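Local coordinates for protein Pre-mRNA-splicing factor SAD1 (Saccharomyces cerevisiae, PDB 4MSX) that promotes assembly of U4 snRNA into the U4/U6 snRNP and is required for pre-mRNA splicing, although its ubiquitin-protease-like domain is catalytically inactive, at residues R370-F382 against L470-E482. Residues are numbered along the deposited sequence; the frame is centred on the assembly and turned at random. Where two conformers were deposited one is given.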
ATOM      1  N   ARG A 370       0.366 -15.837 -20.716  1.00 36.24           N
ATOM      2  CA  ARG A 370       0.579 -16.194 -19.308  1.00 34.75           C
ATOM      3  C   ARG A 370      -0.430 -15.453 -18.474  1.00 39.59           C
ATOM      4  O   ARG A 370      -0.486 -14.207 -18.468  1.00 36.11           O
ATOM      5  CB  ARG A 370       2.001 -15.924 -18.823  1.00 36.22           C
ATOM      6  CG  ARG A 370       2.220 -16.411 -17.324  1.00 34.18           C
ATOM      7  CD  ARG A 370       3.652 -16.186 -16.858  1.00 39.98           C
ATOM      8  NE  ARG A 370       3.919 -17.037 -15.693  1.00 40.19           N
ATOM      9  CZ  ARG A 370       3.784 -16.676 -14.427  1.00 49.10           C
ATOM     10  NH1 ARG A 370       3.443 -15.416 -14.113  1.00 35.98           N
ATOM     11  NH2 ARG A 370       4.033 -17.578 -13.463  1.00 37.22           N
ATOM     12  N   LEU A 371      -1.258 -16.214 -17.797  1.00 31.19           N
ATOM     13  CA  LEU A 371      -2.281 -15.640 -16.953  1.00 32.33           C
ATOM     14  C   LEU A 371      -1.784 -15.787 -15.518  1.00 43.44           C
ATOM     15  O   LEU A 371      -1.628 -16.888 -15.030  1.00 34.97           O
ATOM     16  CB  LEU A 371      -3.623 -16.341 -17.162  1.00 37.30           C
ATOM     17  CG  LEU A 371      -4.366 -15.898 -18.431  1.00 40.82           C
ATOM     18  CD1 LEU A 371      -5.564 -16.774 -18.689  1.00 42.47           C
ATOM     19  CD2 LEU A 371      -4.797 -14.458 -18.307  1.00 35.20           C
ATOM     20  N   PRO A 372      -1.470 -14.660 -14.861  1.00 34.19           N
ATOM     21  CA  PRO A 372      -0.873 -14.717 -13.521  1.00 29.08           C
ATOM     22  C   PRO A 372      -1.892 -15.011 -12.444  1.00 32.93           C
ATOM     23  O   PRO A 372      -3.075 -14.824 -12.678  1.00 30.42           O
ATOM     24  CB  PRO A 372      -0.289 -13.277 -13.323  1.00 32.33           C
ATOM     25  CG  PRO A 372      -1.141 -12.391 -14.189  1.00 35.11           C
ATOM     26  CD  PRO A 372      -1.592 -13.280 -15.392  1.00 31.98           C
ATOM     27  N   GLN A 373      -1.437 -15.423 -11.252  1.00 29.84           N
ATOM     28  CA  GLN A 373      -2.338 -15.546 -10.119  1.00 24.24           C
ATOM     29  C   GLN A 373      -3.048 -14.181  -9.863  1.00 31.43           C
ATOM     30  O   GLN A 373      -4.231 -14.145  -9.494  1.00 29.34           O
ATOM     31  CB  GLN A 373      -1.545 -15.924  -8.839  1.00 27.80           C
ATOM     32  CG  GLN A 373      -2.439 -16.095  -7.659  1.00 36.64           C
ATOM     33  CD  GLN A 373      -3.249 -17.420  -7.774  1.00 56.91           C
ATOM     34  OE1 GLN A 373      -3.024 -18.231  -8.703  1.00 45.96           O
ATOM     35  NE2 GLN A 373      -4.204 -17.621  -6.865  1.00 55.78           N
ATOM     36  N   PHE A 374      -2.317 -13.069  -9.997  1.00 27.85           N
ATOM     37  CA  PHE A 374      -2.937 -11.727  -9.815  1.00 30.72           C
ATOM     38  C   PHE A 374      -2.828 -10.968 -11.122  1.00 30.63           C
ATOM     39  O   PHE A 374      -1.716 -10.653 -11.552  1.00 32.69           O
ATOM     40  CB  PHE A 374      -2.217 -10.933  -8.685  1.00 26.24           C
ATOM     41  CG  PHE A 374      -2.334 -11.588  -7.370  1.00 28.79           C
ATOM     42  CD1 PHE A 374      -3.469 -11.425  -6.612  1.00 32.07           C
ATOM     43  CD2 PHE A 374      -1.336 -12.480  -6.936  1.00 34.62           C
ATOM     44  CE1 PHE A 374      -3.586 -12.061  -5.354  1.00 31.72           C
ATOM     45  CE2 PHE A 374      -1.452 -13.168  -5.704  1.00 34.95           C
ATOM     46  CZ  PHE A 374      -2.582 -12.968  -4.922  1.00 33.96           C
ATOM     47  N   LEU A 375      -3.973 -10.709 -11.742  1.00 26.99           N
ATOM     48  CA  LEU A 375      -4.069 -10.016 -13.036  1.00 26.69           C
ATOM     49  C   LEU A 375      -4.546  -8.612 -12.723  1.00 25.84           C
ATOM     50  O   LEU A 375      -5.624  -8.420 -12.133  1.00 26.71           O
ATOM     51  CB  LEU A 375      -5.093 -10.784 -13.916  1.00 28.91           C
ATOM     52  CG  LEU A 375      -5.341 -10.291 -15.348  1.00 36.45           C
ATOM     53  CD1 LEU A 375      -4.013 -10.176 -16.120  1.00 31.76           C
ATOM     54  CD2 LEU A 375      -6.326 -11.268 -16.058  1.00 35.76           C
ATOM     55  N   ILE A 376      -3.709  -7.630 -13.068  1.00 26.26           N
ATOM     56  CA  ILE A 376      -3.974  -6.235 -12.726  1.00 22.35           C
ATOM     57  C   ILE A 376      -4.327  -5.476 -13.998  1.00 25.37           C
ATOM     58  O   ILE A 376      -3.524  -5.448 -14.958  1.00 24.69           O
ATOM     59  CB  ILE A 376      -2.702  -5.606 -12.097  1.00 27.39           C
ATOM     60  CG1 ILE A 376      -2.219  -6.468 -10.938  1.00 24.03           C
ATOM     61  CG2 ILE A 376      -3.018  -4.127 -11.647  1.00 24.94           C
ATOM     62  CD1 ILE A 376      -0.835  -5.984 -10.312  1.00 26.89           C
ATOM     63  N   PHE A 377      -5.511  -4.876 -14.008  1.00 22.74           N
ATOM     64  CA  PHE A 377      -5.953  -4.112 -15.176  1.00 23.45           C
ATOM     65  C   PHE A 377      -5.841  -2.640 -14.865  1.00 26.03           C
ATOM     66  O   PHE A 377      -6.097  -2.214 -13.740  1.00 25.49           O
ATOM     67  CB  PHE A 377      -7.440  -4.329 -15.444  1.00 24.15           C
ATOM     68  CG  PHE A 377      -7.792  -5.753 -15.843  1.00 26.03           C
ATOM     69  CD1 PHE A 377      -6.966  -6.470 -16.695  1.00 30.53           C
ATOM     70  CD2 PHE A 377      -8.958  -6.334 -15.376  1.00 30.16           C
ATOM     71  CE1 PHE A 377      -7.303  -7.779 -17.101  1.00 32.81           C
ATOM     72  CE2 PHE A 377      -9.304  -7.668 -15.758  1.00 34.02           C
ATOM     73  CZ  PHE A 377      -8.472  -8.376 -16.593  1.00 28.46           C
ATOM     74  N   HIS A 378      -5.577  -1.879 -15.900  1.00 21.35           N
ATOM     75  CA  HIS A 378      -5.641  -0.405 -15.818  1.00 25.47           C
ATOM     76  C   HIS A 378      -6.634   0.057 -16.903  1.00 25.66           C
ATOM     77  O   HIS A 378      -6.515  -0.366 -18.059  1.00 27.54           O
ATOM     78  CB  HIS A 378      -4.260   0.144 -16.145  1.00 24.79           C
ATOM     79  CG  HIS A 378      -4.248   1.575 -16.628  1.00 25.26           C
ATOM     80  ND1 HIS A 378      -3.638   1.946 -17.809  1.00 27.21           N
ATOM     81  CD2 HIS A 378      -4.706   2.718 -16.056  1.00 28.62           C
ATOM     82  CE1 HIS A 378      -3.749   3.263 -17.962  1.00 28.14           C
ATOM     83  NE2 HIS A 378      -4.348   3.759 -16.893  1.00 25.84           N
ATOM     84  N   PHE A 379      -7.573   0.920 -16.543  1.00 25.45           N
ATOM     85  CA  PHE A 379      -8.537   1.471 -17.544  1.00 25.78           C
ATOM     86  C   PHE A 379      -8.000   2.796 -17.991  1.00 27.55           C
ATOM     87  O   PHE A 379      -7.763   3.674 -17.167  1.00 28.31           O
ATOM     88  CB  PHE A 379      -9.913   1.573 -16.928  1.00 23.87           C
ATOM     89  CG  PHE A 379     -10.419   0.212 -16.500  1.00 26.87           C
ATOM     90  CD1 PHE A 379     -11.021  -0.648 -17.430  1.00 30.67           C
ATOM     91  CD2 PHE A 379     -10.182  -0.255 -15.221  1.00 26.39           C
ATOM     92  CE1 PHE A 379     -11.427  -1.950 -17.039  1.00 29.26           C
ATOM     93  CE2 PHE A 379     -10.561  -1.549 -14.824  1.00 28.07           C
ATOM     94  CZ  PHE A 379     -11.190  -2.389 -15.730  1.00 28.24           C
ATOM     95  N   ASN A 380      -7.797   2.955 -19.297  1.00 26.68           N
ATOM     96  CA  ASN A 380      -6.989   4.097 -19.742  1.00 26.43           C
ATOM     97  C   ASN A 380      -7.835   5.370 -19.762  1.00 28.79           C
ATOM     98  O   ASN A 380      -8.315   5.775 -20.812  1.00 30.54           O
ATOM     99  CB  ASN A 380      -6.429   3.820 -21.122  1.00 31.64           C
ATOM    100  CG  ASN A 380      -5.401   4.866 -21.534  1.00 43.23           C
ATOM    101  OD1 ASN A 380      -4.949   5.657 -20.694  1.00 41.42           O
ATOM    102  ND2 ASN A 380      -5.029   4.880 -22.805  1.00 40.24           N
ATOM    103  N   ARG A 381      -8.021   5.981 -18.607  1.00 26.22           N
ATOM    104  CA  ARG A 381      -8.847   7.195 -18.479  1.00 29.06           C
ATOM    105  C   ARG A 381      -8.212   8.472 -19.047  1.00 32.91           C
ATOM    106  O   ARG A 381      -8.921   9.349 -19.581  1.00 30.21           O
ATOM    107  CB  ARG A 381      -9.098   7.457 -16.998  1.00 29.95           C
ATOM    108  CG  ARG A 381      -9.793   6.278 -16.256  1.00 35.73           C
ATOM    109  CD  ARG A 381     -11.298   6.205 -16.624  1.00 23.04           C
ATOM    110  NE  ARG A 381     -11.964   5.040 -16.008  1.00 29.33           N
ATOM    111  CZ  ARG A 381     -13.236   4.717 -16.248  1.00 34.38           C
ATOM    112  NH1 ARG A 381     -13.976   5.441 -17.123  1.00 25.76           N
ATOM    113  NH2 ARG A 381     -13.753   3.675 -15.641  1.00 26.65           N
ATOM    114  N   PHE A 382      -6.900   8.605 -18.870  1.00 28.52           N
ATOM    115  CA  PHE A 382      -6.227   9.899 -19.095  1.00 30.11           C
ATOM    116  C   PHE A 382      -5.454  10.030 -20.365  1.00 38.16           C
ATOM    117  O   PHE A 382      -4.542   9.267 -20.640  1.00 36.62           O
ATOM    118  CB  PHE A 382      -5.192  10.137 -17.996  1.00 31.47           C
ATOM    119  CG  PHE A 382      -5.792  10.263 -16.643  1.00 38.43           C
ATOM    120  CD1 PHE A 382      -6.828  11.144 -16.423  1.00 33.84           C
ATOM    121  CD2 PHE A 382      -5.339   9.478 -15.586  1.00 50.81           C
ATOM    122  CE1 PHE A 382      -7.423  11.272 -15.182  1.00 30.88           C
ATOM    123  CE2 PHE A 382      -5.914   9.596 -14.327  1.00 53.68           C
ATOM    124  CZ  PHE A 382      -6.975  10.483 -14.129  1.00 56.57           C
ATOM    125  N   LEU A 470     -20.299   1.456 -10.104  1.00 35.56           N
ATOM    126  CA  LEU A 470     -20.830   2.814 -10.363  1.00 29.13           C
ATOM    127  C   LEU A 470     -19.801   3.940 -10.231  1.00 40.86           C
ATOM    128  O   LEU A 470     -19.999   5.005 -10.786  1.00 38.07           O
ATOM    129  CB  LEU A 470     -21.989   3.120  -9.421  1.00 35.86           C
ATOM    130  CG  LEU A 470     -23.198   2.227  -9.746  1.00 37.33           C
ATOM    131  CD1 LEU A 470     -24.236   2.492  -8.709  1.00 39.09           C
ATOM    132  CD2 LEU A 470     -23.705   2.591 -11.174  1.00 37.77           C
ATOM    133  N   LYS A 471     -18.716   3.710  -9.499  1.00 32.81           N
ATOM    134  CA  LYS A 471     -17.648   4.734  -9.411  1.00 30.71           C
ATOM    135  C   LYS A 471     -16.632   4.506 -10.512  1.00 29.15           C
ATOM    136  O   LYS A 471     -16.576   3.397 -11.116  1.00 31.68           O
ATOM    137  CB  LYS A 471     -16.955   4.619  -8.029  1.00 36.87           C
ATOM    138  CG  LYS A 471     -17.911   4.970  -6.895  1.00 48.92           C
ATOM    139  CD  LYS A 471     -17.178   5.326  -5.600  1.00 57.62           C
ATOM    140  CE  LYS A 471     -18.158   5.791  -4.510  1.00 71.05           C
ATOM    141  NZ  LYS A 471     -17.528   5.910  -3.132  1.00 56.87           N
ATOM    142  N   GLU A 472     -15.792   5.506 -10.751  1.00 30.52           N
ATOM    143  CA  GLU A 472     -14.889   5.416 -11.889  1.00 31.34           C
ATOM    144  C   GLU A 472     -13.653   4.531 -11.594  1.00 33.05           C
ATOM    145  O   GLU A 472     -12.655   5.036 -11.037  1.00 30.85           O
ATOM    146  CB  GLU A 472     -14.435   6.806 -12.241  1.00 27.72           C
ATOM    147  CG  GLU A 472     -13.717   6.897 -13.577  1.00 32.94           C
ATOM    148  CD  GLU A 472     -13.191   8.304 -13.880  1.00 42.79           C
ATOM    149  OE1 GLU A 472     -14.016   9.229 -14.043  1.00 42.17           O
ATOM    150  OE2 GLU A 472     -11.946   8.497 -13.966  1.00 38.64           O
ATOM    151  N   THR A 473     -13.707   3.273 -12.026  1.00 29.79           N
ATOM    152  CA  THR A 473     -12.617   2.327 -11.806  1.00 27.41           C
ATOM    153  C   THR A 473     -11.384   2.730 -12.638  1.00 27.24           C
ATOM    154  O   THR A 473     -11.481   3.152 -13.819  1.00 23.63           O
ATOM    155  CB  THR A 473     -13.036   0.852 -12.104  1.00 29.24           C
ATOM    156  OG1 THR A 473     -11.940   0.007 -11.781  1.00 26.63           O
ATOM    157  CG2 THR A 473     -13.406   0.653 -13.619  1.00 26.07           C
ATOM    158  N   PHE A 474     -10.214   2.661 -12.007  1.00 24.75           N
ATOM    159  CA  PHE A 474      -8.960   3.008 -12.687  1.00 21.38           C
ATOM    160  C   PHE A 474      -8.017   1.793 -12.730  1.00 25.04           C
ATOM    161  O   PHE A 474      -7.418   1.509 -13.764  1.00 25.04           O
ATOM    162  CB  PHE A 474      -8.272   4.159 -11.915  1.00 23.16           C
ATOM    163  CG  PHE A 474      -6.976   4.626 -12.533  1.00 26.99           C
ATOM    164  CD1 PHE A 474      -6.965   5.254 -13.778  1.00 27.89           C
ATOM    165  CD2 PHE A 474      -5.771   4.492 -11.832  1.00 26.41           C
ATOM    166  CE1 PHE A 474      -5.775   5.697 -14.344  1.00 29.76           C
ATOM    167  CE2 PHE A 474      -4.570   4.942 -12.402  1.00 25.88           C
ATOM    168  CZ  PHE A 474      -4.559   5.550 -13.633  1.00 23.97           C
ATOM    169  N   ILE A 475      -7.826   1.123 -11.581  1.00 22.31           N
ATOM    170  CA  ILE A 475      -7.032  -0.087 -11.516  0.60 22.23           C
ATOM    171  C   ILE A 475      -7.792  -1.170 -10.761  1.00 23.16           C
ATOM    172  O   ILE A 475      -8.447  -0.888  -9.763  1.00 26.66           O
ATOM    173  CB  ILE A 475      -5.694   0.169 -10.698  0.60 24.23           C
ATOM    174  CG1 ILE A 475      -4.635   0.770 -11.604  0.60 27.81           C
ATOM    175  CG2 ILE A 475      -5.172  -1.142 -10.076  0.60 26.88           C
ATOM    176  CD1 ILE A 475      -3.483   1.356 -10.778  0.60 28.49           C
ATOM    177  N   GLN A 476      -7.677  -2.403 -11.214  1.00 22.11           N
ATOM    178  CA  GLN A 476      -8.300  -3.519 -10.490  1.00 19.91           C
ATOM    179  C   GLN A 476      -7.329  -4.637 -10.349  1.00 23.32           C
ATOM    180  O   GLN A 476      -6.503  -4.855 -11.227  1.00 26.13           O
ATOM    181  CB  GLN A 476      -9.531  -4.128 -11.270  1.00 23.93           C
ATOM    182  CG  GLN A 476     -10.690  -3.131 -11.289  1.00 25.78           C
ATOM    183  CD  GLN A 476     -11.877  -3.660 -12.080  1.00 31.53           C
ATOM    184  OE1 GLN A 476     -11.722  -4.547 -12.957  1.00 28.24           O
ATOM    185  NE2 GLN A 476     -13.064  -3.163 -11.741  1.00 30.74           N
ATOM    186  N   VAL A 477      -7.514  -5.415  -9.281  1.00 23.74           N
ATOM    187  CA  VAL A 477      -6.669  -6.598  -9.099  1.00 21.82           C
ATOM    188  C   VAL A 477      -7.642  -7.779  -9.062  1.00 24.67           C
ATOM    189  O   VAL A 477      -8.579  -7.754  -8.284  1.00 26.01           O
ATOM    190  CB  VAL A 477      -5.885  -6.594  -7.768  1.00 24.20           C
ATOM    191  CG1 VAL A 477      -5.116  -7.926  -7.572  1.00 21.75           C
ATOM    192  CG2 VAL A 477      -4.868  -5.399  -7.722  1.00 22.87           C
ATOM    193  N   TRP A 478      -7.421  -8.734  -9.952  1.00 26.76           N
ATOM    194  CA  TRP A 478      -8.262  -9.958 -10.047  1.00 26.81           C
ATOM    195  C   TRP A 478      -7.411 -11.146  -9.650  1.00 30.48           C
ATOM    196  O   TRP A 478      -6.216 -11.208 -10.012  1.00 28.86           O
ATOM    197  CB  TRP A 478      -8.744 -10.144 -11.493  1.00 24.02           C
ATOM    198  CG  TRP A 478      -9.747  -9.115 -11.903  1.00 23.78           C
ATOM    199  CD1 TRP A 478      -9.476  -7.815 -12.277  1.00 26.49           C
ATOM    200  CD2 TRP A 478     -11.179  -9.252 -11.945  1.00 27.70           C
ATOM    201  NE1 TRP A 478     -10.651  -7.160 -12.559  1.00 30.42           N
ATOM    202  CE2 TRP A 478     -11.702  -8.028 -12.397  1.00 31.32           C
ATOM    203  CE3 TRP A 478     -12.074 -10.329 -11.708  1.00 30.08           C
ATOM    204  CZ2 TRP A 478     -13.091  -7.809 -12.572  1.00 30.04           C
ATOM    205  CZ3 TRP A 478     -13.438 -10.113 -11.888  1.00 29.02           C
ATOM    206  CH2 TRP A 478     -13.928  -8.863 -12.309  1.00 28.49           C
ATOM    207  N   GLU A 479      -8.008 -12.114  -8.933  1.00 26.71           N
ATOM    208  CA  GLU A 479      -7.236 -13.235  -8.448  1.00 27.32           C
ATOM    209  C   GLU A 479      -7.786 -14.546  -9.072  1.00 30.53           C
ATOM    210  O   GLU A 479      -9.006 -14.762  -9.116  1.00 29.02           O
ATOM    211  CB  GLU A 479      -7.342 -13.373  -6.921  1.00 31.11           C
ATOM    212  CG  GLU A 479      -6.534 -14.563  -6.411  1.00 39.76           C
ATOM    213  CD  GLU A 479      -6.414 -14.627  -4.871  1.00 47.58           C
ATOM    214  OE1 GLU A 479      -7.281 -14.040  -4.155  1.00 43.71           O
ATOM    215  OE2 GLU A 479      -5.443 -15.274  -4.394  1.00 52.76           O
ATOM    216  N   LYS A 480      -6.877 -15.349  -9.572  1.00 30.90           N
ATOM    217  CA  LYS A 480      -7.244 -16.537 -10.358  1.00 38.63           C
ATOM    218  C   LYS A 480      -7.830 -17.574  -9.395  1.00 37.13           C
ATOM    219  O   LYS A 480      -7.354 -17.718  -8.263  1.00 36.95           O
ATOM    220  CB  LYS A 480      -6.016 -17.077 -11.109  1.00 34.51           C
ATOM    221  CG  LYS A 480      -6.211 -18.437 -11.819  1.00 41.32           C
ATOM    222  CD  LYS A 480      -5.327 -18.526 -13.063  1.00 46.02           C
ATOM    223  CE  LYS A 480      -3.910 -18.836 -12.759  1.00 47.06           C
ATOM    224  NZ  LYS A 480      -3.082 -18.810 -14.007  1.00 43.75           N
ATOM    225  N   GLN A 481      -8.925 -18.201  -9.808  1.00 45.50           N
ATOM    226  CA  GLN A 481      -9.577 -19.229  -8.988  1.00 58.49           C
ATOM    227  C   GLN A 481      -9.179 -20.610  -9.476  1.00 57.72           C
ATOM    228  O   GLN A 481      -9.014 -20.817 -10.690  1.00 53.59           O
ATOM    229  CB  GLN A 481     -11.100 -19.117  -9.105  1.00 52.88           C
ATOM    230  CG  GLN A 481     -11.618 -17.756  -8.766  1.00 53.88           C
ATOM    231  CD  GLN A 481     -11.222 -17.357  -7.353  1.00 75.98           C
ATOM    232  OE1 GLN A 481     -11.793 -17.870  -6.383  1.00 62.66           O
ATOM    233  NE2 GLN A 481     -10.223 -16.445  -7.222  1.00 53.06           N
ATOM    234  N   GLU A 482      -9.037 -21.546  -8.541  1.00 74.34           N
ATOM    235  CA  GLU A 482      -9.040 -22.972  -8.889  1.00 92.52           C
ATOM    236  C   GLU A 482     -10.437 -23.376  -9.373  1.00 78.97           C
ATOM    237  O   GLU A 482     -10.773 -23.249 -10.557  1.00 81.31           O
ATOM    238  CB  GLU A 482      -8.657 -23.841  -7.685  1.00 86.31           C
ATOM    239  CG  GLU A 482      -8.543 -25.347  -8.000  1.00113.66           C
ATOM    240  CD  GLU A 482      -9.894 -26.068  -8.108  1.00114.41           C
ATOM    241  OE1 GLU A 482     -10.933 -25.495  -7.705  1.00106.12           O
ATOM    242  OE2 GLU A 482      -9.911 -27.225  -8.594  1.00109.86           O
TER
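R381 grips the backbone of T473 side-on: NE (2.9 Å) and NH2 (3.0 Å) both donate to T473 O, which lies in the guanidinium plane. E472 CG sits over one guanidinium face, while the E472 carboxylate turns to R393 and H419, and R381 NH1 reaches the carbonyls of N394 and T396. A leucine in place of R381 would probably leave T473 O without both donors and the N394 and T396 carbonyls without the NH1 they share. At the other end, K480 bends at chi3 (79°) to bring NZ within 2.6 Å of L371 O, above the carbonyl plane. Between these grips the strands pair antiparallel, L375 with W478 and F377 with Q476 as hydrogen-bonded pairs, and F379 N closes the ladder on F474 O at 2.8 Å. W478 NE1 donates to Q476 OE1 (2.9 Å). Its indole lies obliquely by F377, whose CD2 is 3.4 Å from W478 NE1. T473 CG2 packs over the face of F379. The H378 edge meets the F474 face, offset edge-to-face, F382 completes the cluster, and H378 ND1 is hydrogen-bonded to T324 OG1. In this USP-fold sheet, 472-480 lies between 374-379 and 409-421, F474 and I475 forming a classic beta bulge against the latter; 323-325 runs parallel to 374-379 on its other side. Helix 347-350 packs on F377 and F379, helix 266-280 on H378 and F474.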